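Local structure of Lmo1076 protein (Listeria monocytogenes serovar 1/2a, 3FI7) at residues L12-N15 with R16-M20; F29-T32 with F33-S36; N123-K126 with L127-P131. The protein hydrolyses cell-wall peptidoglycan as an autoinhibited N-acetylglucosaminidase of family GH73, the chain described here being its catalytic domain. All coordinates share one frame; numbering follows the deposited sequence.

The three contacts set one principle, the bonding of a helix from residue i to i+4, in three settings. Contact 1, in helix 12-22, is a surface contact near the N-terminus, rich in charged and polar groups, its centre about 27 Å from that of contact 2. Contacts 2 and 3 are partly buried and share helix 52-63 as a neighbour, from opposite sides of the chain's centre. Contact 2 opens helix 29-47, where a threonine hydroxyl meets a backbone N; an amide pair lies on its exposed flank while Phe-33 and Ile-34 pack inward. Contact 3 closes helix 116-129 at a glycine, with buried Asn-123, Ala-124 and Leu-127 facing inward and Arg-128 tied by polar bonds.

Contact 1 of 3, residues L12-N15 with R16-M20; sequences LEQN and RDDAM
Leu-12 meets Arg-16 one helical turn ahead, and its CB lies 3.9 Å above one face of the guanidinium, off-centre. The arginine gets there because its chain is extended from CG to NE and its first torsion (chi1 -61°) sets CG beside its own backbone N, so that the chain leads back over the first turn. On the way CG passes 3.2 Å from the O of Leu-12, the oxygen that also receives the backbone N of Arg-16. At Glu-13 the backbone O takes the N of Asp-17 at 3.1 Å, while the carboxylate is held off from the arginine: OE2 of Glu-13 is 4.8 Å from NH2 of Arg-16, so no salt bridge forms, though a weak attraction is possible. These are the opening turns of helix 12-22, with Ser-11 OG hydrogen-bonded to the N of Gln-14, as an N-cap would be. Acidic Glu-13, in the first turn, would probably interact well with the positive pole of the helix. Gln-14 comes next, stretched out past CG; this CG touches OD2 of Asp-18 at 3.8 Å, and the amide and carboxylate planes are turned 79° against each other. Its backbone O receives the N of Asp-18 at 2.8 Å. Asn-15 ends the segment by accepting the N of Ala-19 on its O, and the CB of Ala-19 rests 3.4 Å from that same oxygen.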
# COMPACT_ATOMS: atom_id res chain seq x y z
N LEU A 12 19.00 -6.02 -35.37
CA LEU A 12 18.94 -6.38 -33.95
C LEU A 12 20.10 -5.76 -33.19
O LEU A 12 19.95 -5.34 -32.04
CB LEU A 12 18.93 -7.89 -33.75
CG LEU A 12 17.59 -8.55 -34.11
CD1 LEU A 12 17.71 -10.08 -34.07
CD2 LEU A 12 16.47 -8.05 -33.19
N GLU A 13 21.27 -5.71 -33.84
CA GLU A 13 22.46 -5.16 -33.21
C GLU A 13 22.22 -3.70 -32.82
O GLU A 13 22.54 -3.28 -31.70
CB GLU A 13 23.67 -5.28 -34.14
CG GLU A 13 24.30 -6.68 -34.18
CD GLU A 13 23.63 -7.63 -35.18
OE1 GLU A 13 22.53 -7.33 -35.69
OE2 GLU A 13 24.22 -8.70 -35.45
N GLN A 14 21.61 -2.94 -33.72
CA GLN A 14 21.32 -1.54 -33.46
C GLN A 14 20.28 -1.38 -32.36
O GLN A 14 20.42 -0.52 -31.49
CB GLN A 14 20.85 -0.84 -34.74
CG GLN A 14 20.74 0.68 -34.60
CD GLN A 14 20.16 1.34 -35.83
OE1 GLN A 14 20.02 0.72 -36.89
NE2 GLN A 14 19.80 2.61 -35.70
N ASN A 15 19.23 -2.21 -32.39
CA ASN A 15 18.22 -2.20 -31.35
C ASN A 15 18.84 -2.37 -29.96
O ASN A 15 18.53 -1.61 -29.03
CB ASN A 15 17.16 -3.28 -31.59
CG ASN A 15 16.28 -2.98 -32.79
OD1 ASN A 15 16.45 -1.96 -33.46
ND2 ASN A 15 15.34 -3.88 -33.08
N ARG A 16 19.73 -3.35 -29.83
CA ARG A 16 20.35 -3.65 -28.54
C ARG A 16 21.21 -2.48 -28.09
O ARG A 16 21.21 -2.12 -26.91
CB ARG A 16 21.20 -4.91 -28.64
CG ARG A 16 20.41 -6.15 -29.02
CD ARG A 16 21.30 -7.39 -29.11
NE ARG A 16 20.53 -8.53 -29.59
CZ ARG A 16 20.92 -9.36 -30.56
NH1 ARG A 16 20.11 -10.35 -30.92
NH2 ARG A 16 22.11 -9.21 -31.14
N ASP A 17 21.94 -1.89 -29.03
CA ASP A 17 22.77 -0.74 -28.74
C ASP A 17 21.93 0.46 -28.30
O ASP A 17 22.28 1.15 -27.35
CB ASP A 17 23.65 -0.38 -29.94
CG ASP A 17 24.81 -1.35 -30.12
OD1 ASP A 17 25.05 -2.16 -29.20
OD2 ASP A 17 25.48 -1.30 -31.18
N ASP A 18 20.81 0.69 -28.98
CA ASP A 18 19.92 1.77 -28.56
C ASP A 18 19.33 1.48 -27.18
O ASP A 18 19.30 2.37 -26.33
CB ASP A 18 18.81 2.00 -29.60
CG ASP A 18 19.34 2.55 -30.92
OD1 ASP A 18 20.46 3.10 -30.94
OD2 ASP A 18 18.63 2.44 -31.95
N ALA A 19 18.89 0.25 -26.95
CA ALA A 19 18.27 -0.11 -25.68
C ALA A 19 19.23 0.19 -24.54
O ALA A 19 18.84 0.81 -23.54
CB ALA A 19 17.86 -1.58 -25.66
N MET A 20 20.48 -0.24 -24.69
CA MET A 20 21.49 -0.05 -23.66
C MET A 20 21.88 1.41 -23.50
O MET A 20 22.15 1.87 -22.40
CB MET A 20 22.74 -0.91 -23.92
CG MET A 20 22.48 -2.44 -23.87
SD MET A 20 21.60 -2.99 -22.36
CE MET A 20 22.82 -2.58 -21.12

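Contact 2 of 3, residues F29-T32 with F33-S36; sequences FQQT and FINS
Gln-31 reaches across one turn of helix to Asn-35, and the path of its side chain explains how the two amides meet. CB starts out away from the following turn, with CG anti to the backbone N (chi1 -176°). CG lies 3.8 Å from ND2 of Asn-35. A bend at chi2 (66°) then turns the amide forward along the helix, toward Asn-35: CD comes to 3.9 Å from OD1 of Asn-35, and at the tip NE2 donates to that OD1 at 2.9 Å. The bond is nearly straight at the hydrogen (164°). OD1 lies in the amide plane of Gln-31, whereas NE2 stands tilted from the carbonyl plane of Asn-35. NE2 also lies 4.2 Å from CG2 of Ile-34. Beneath this clasp, the backbone O of Gln-31 accepts the N of Asn-35 at 2.8 Å, and CG of Asn-35 sits 3.0 Å from the same oxygen. The site is the opening two turns of helix 29-47: Thr-28 OG1 bonds to the N of Gln-31, consistent with an N-cap, and Thr-28 O to OG1 of Thr-32. On the inner flank Phe-33 packs on Ala-59, Ala-60 and Ser-63, and Ile-34 on Ile-56, all of helix 52-63. With NE2 the donor and OD1 the acceptor, the bond couples the orientations of the two amides, and with the backbone bond it links Gln-31 and Asn-35 twice.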
# COMPACT_ATOMS: atom_id res chain seq x y z
N PHE A 29 12.83 6.86 -6.17
CA PHE A 29 12.50 6.26 -4.88
C PHE A 29 11.05 5.73 -4.87
O PHE A 29 10.77 4.72 -4.23
CB PHE A 29 12.80 7.20 -3.69
CG PHE A 29 11.85 8.38 -3.58
CD1 PHE A 29 12.23 9.64 -4.05
CD2 PHE A 29 10.60 8.23 -2.98
CE1 PHE A 29 11.37 10.73 -3.94
CE2 PHE A 29 9.73 9.32 -2.87
CZ PHE A 29 10.12 10.58 -3.35
N GLN A 30 10.15 6.39 -5.60
CA GLN A 30 8.76 5.95 -5.68
C GLN A 30 8.65 4.58 -6.35
O GLN A 30 7.99 3.67 -5.85
CB GLN A 30 7.88 6.96 -6.45
CG GLN A 30 7.75 8.35 -5.84
CD GLN A 30 8.82 9.33 -6.31
OE1 GLN A 30 9.99 8.99 -6.44
NE2 GLN A 30 8.42 10.57 -6.56
N GLN A 31 9.31 4.46 -7.50
CA GLN A 31 9.27 3.23 -8.29
C GLN A 31 10.00 2.12 -7.54
O GLN A 31 9.57 0.96 -7.55
CB GLN A 31 9.90 3.46 -9.67
CG GLN A 31 9.82 2.26 -10.61
CD GLN A 31 8.39 1.93 -11.01
OE1 GLN A 31 7.67 2.77 -11.55
NE2 GLN A 31 7.98 0.70 -10.75
N THR A 32 11.09 2.48 -6.88
CA THR A 32 11.85 1.52 -6.10
C THR A 32 11.01 0.96 -4.95
O THR A 32 11.08 -0.23 -4.63
CB THR A 32 13.14 2.14 -5.57
OG1 THR A 32 14.01 2.40 -6.67
CG2 THR A 32 13.84 1.22 -4.55
N PHE A 33 10.21 1.83 -4.33
CA PHE A 33 9.31 1.37 -3.28
C PHE A 33 8.30 0.36 -3.83
O PHE A 33 8.13 -0.73 -3.27
CB PHE A 33 8.59 2.53 -2.59
CG PHE A 33 7.52 2.08 -1.64
CD1 PHE A 33 6.20 2.06 -2.03
CD2 PHE A 33 7.86 1.63 -0.36
CE1 PHE A 33 5.21 1.63 -1.14
CE2 PHE A 33 6.88 1.20 0.52
CZ PHE A 33 5.55 1.20 0.13
N ILE A 34 7.62 0.71 -4.91
CA ILE A 34 6.72 -0.24 -5.57
C ILE A 34 7.44 -1.55 -5.90
O ILE A 34 6.95 -2.63 -5.56
CB ILE A 34 6.11 0.36 -6.84
CG1 ILE A 34 5.10 1.46 -6.47
CG2 ILE A 34 5.45 -0.74 -7.67
CD1 ILE A 34 4.92 2.51 -7.57
N ASN A 35 8.60 -1.46 -6.54
CA ASN A 35 9.35 -2.66 -6.92
C ASN A 35 9.64 -3.55 -5.72
O ASN A 35 9.68 -4.76 -5.84
CB ASN A 35 10.67 -2.29 -7.62
CG ASN A 35 10.46 -1.53 -8.92
OD1 ASN A 35 9.36 -1.51 -9.48
ND2 ASN A 35 11.52 -0.89 -9.40
N SER A 36 9.83 -2.94 -4.55
CA SER A 36 10.21 -3.70 -3.36
C SER A 36 9.07 -4.46 -2.69
O SER A 36 9.31 -5.36 -1.91
CB SER A 36 10.87 -2.78 -2.32
OG SER A 36 9.89 -2.03 -1.62

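Contact 3 of 3, residues N123-K126 with L127-P131; sequences NAKK and LRNGP
Lys-125 and Asn-129 run side by side and point the same way, in simple van der Waals contact between neighbouring turns: CB of Lys-125 lies 3.9 Å from ND2 of Asn-129. The asparagine leans over the preceding turn, its CB 3.2 Å from the O of Lys-125. Leu-127 makes a similar approach on the buried flank, CG resting 3.5 Å from the O of Asn-123, with chi1 at -67° setting that carbon beside its own backbone N. Three regular backbone hydrogen bonds run beneath these side chains, from Leu-127 N to Asn-123 O, from Arg-128 N to Ala-124 O and from Asn-129 N to Lys-125 O, the last at 2.7 Å. A fourth, from Gly-130 N to Lys-126 O at 2.8 Å, is weak because its angle at the hydrogen is only 129°. Here helix 116-129 ends: Gly-130, the first residue past the helix, leaves helical geometry with a positive phi (76°) and an extended psi, and Pro-131 has no N-H with which to complete a Schellman motif. The helix belongs to the glucosaminidase domain of the lysozyme clan and lies against helix 52-63, where Asn-123 and Ala-124 touch Met-55. Polar links to the rest of the fold form the third group. ND2 of Asn-123 bonds to OE1 of Gln-58, and the O of Leu-127 receives NE1 of Trp-142. Arg-128, bent at chi2 and chi3, gives its NE to the O of Tyr-48, forms a salt bridge with Glu-144 and has a cation-pi contact with Trp-142.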
# COMPACT_ATOMS: atom_id res chain seq x y z
N ASN A 123 -2.61 -5.85 6.44
CA ASN A 123 -3.55 -5.08 5.63
C ASN A 123 -4.51 -6.02 4.91
O ASN A 123 -5.72 -5.77 4.85
CB ASN A 123 -2.81 -4.17 4.64
CG ASN A 123 -3.72 -3.61 3.54
OD1 ASN A 123 -3.77 -4.14 2.43
ND2 ASN A 123 -4.42 -2.53 3.84
N ALA A 124 -3.98 -7.12 4.38
CA ALA A 124 -4.81 -8.11 3.68
C ALA A 124 -5.81 -8.76 4.63
O ALA A 124 -6.97 -8.96 4.29
CB ALA A 124 -3.93 -9.17 3.02
N LYS A 125 -5.35 -9.11 5.83
CA LYS A 125 -6.22 -9.70 6.84
C LYS A 125 -7.32 -8.72 7.23
O LYS A 125 -8.49 -9.09 7.34
CB LYS A 125 -5.42 -10.11 8.07
CG LYS A 125 -4.63 -11.39 7.93
CD LYS A 125 -3.76 -11.57 9.17
CE LYS A 125 -3.17 -12.95 9.28
NZ LYS A 125 -2.34 -13.04 10.51
N LYS A 126 -6.94 -7.46 7.43
CA LYS A 126 -7.88 -6.41 7.77
C LYS A 126 -9.02 -6.33 6.74
O LYS A 126 -10.19 -6.35 7.11
CB LYS A 126 -7.15 -5.08 7.89
CG LYS A 126 -7.96 -3.95 8.50
CD LYS A 126 -7.06 -2.74 8.79
CE LYS A 126 -7.82 -1.61 9.48
NZ LYS A 126 -6.95 -0.43 9.77
N LEU A 127 -8.67 -6.24 5.46
CA LEU A 127 -9.68 -6.15 4.40
C LEU A 127 -10.53 -7.40 4.27
O LEU A 127 -11.75 -7.32 4.13
CB LEU A 127 -9.04 -5.82 3.04
CG LEU A 127 -8.40 -4.43 2.95
CD1 LEU A 127 -8.09 -4.05 1.51
CD2 LEU A 127 -9.31 -3.40 3.57
N ARG A 128 -9.88 -8.56 4.29
CA ARG A 128 -10.57 -9.82 4.07
C ARG A 128 -11.35 -10.27 5.30
O ARG A 128 -12.52 -10.64 5.19
CB ARG A 128 -9.60 -10.92 3.60
CG ARG A 128 -10.18 -12.34 3.66
CD ARG A 128 -11.43 -12.49 2.79
NE ARG A 128 -11.18 -12.12 1.40
CZ ARG A 128 -12.10 -12.11 0.44
NH1 ARG A 128 -13.35 -12.46 0.71
NH2 ARG A 128 -11.77 -11.77 -0.80
N ASN A 129 -10.72 -10.23 6.47
CA ASN A 129 -11.39 -10.68 7.70
C ASN A 129 -12.24 -9.62 8.37
O ASN A 129 -13.13 -9.94 9.15
CB ASN A 129 -10.38 -11.24 8.71
CG ASN A 129 -9.59 -12.40 8.16
OD1 ASN A 129 -10.06 -13.13 7.29
ND2 ASN A 129 -8.37 -12.57 8.65
N GLY A 130 -11.96 -8.35 8.07
CA GLY A 130 -12.72 -7.25 8.62
C GLY A 130 -12.40 -6.91 10.06
O GLY A 130 -11.66 -7.64 10.73
N PRO A 131 -12.94 -5.79 10.55
CA PRO A 131 -12.85 -5.44 11.97
C PRO A 131 -13.70 -6.41 12.78
O PRO A 131 -14.53 -7.11 12.21
CB PRO A 131 -13.46 -4.03 12.02
CG PRO A 131 -14.34 -3.97 10.80
CD PRO A 131 -13.55 -4.71 9.76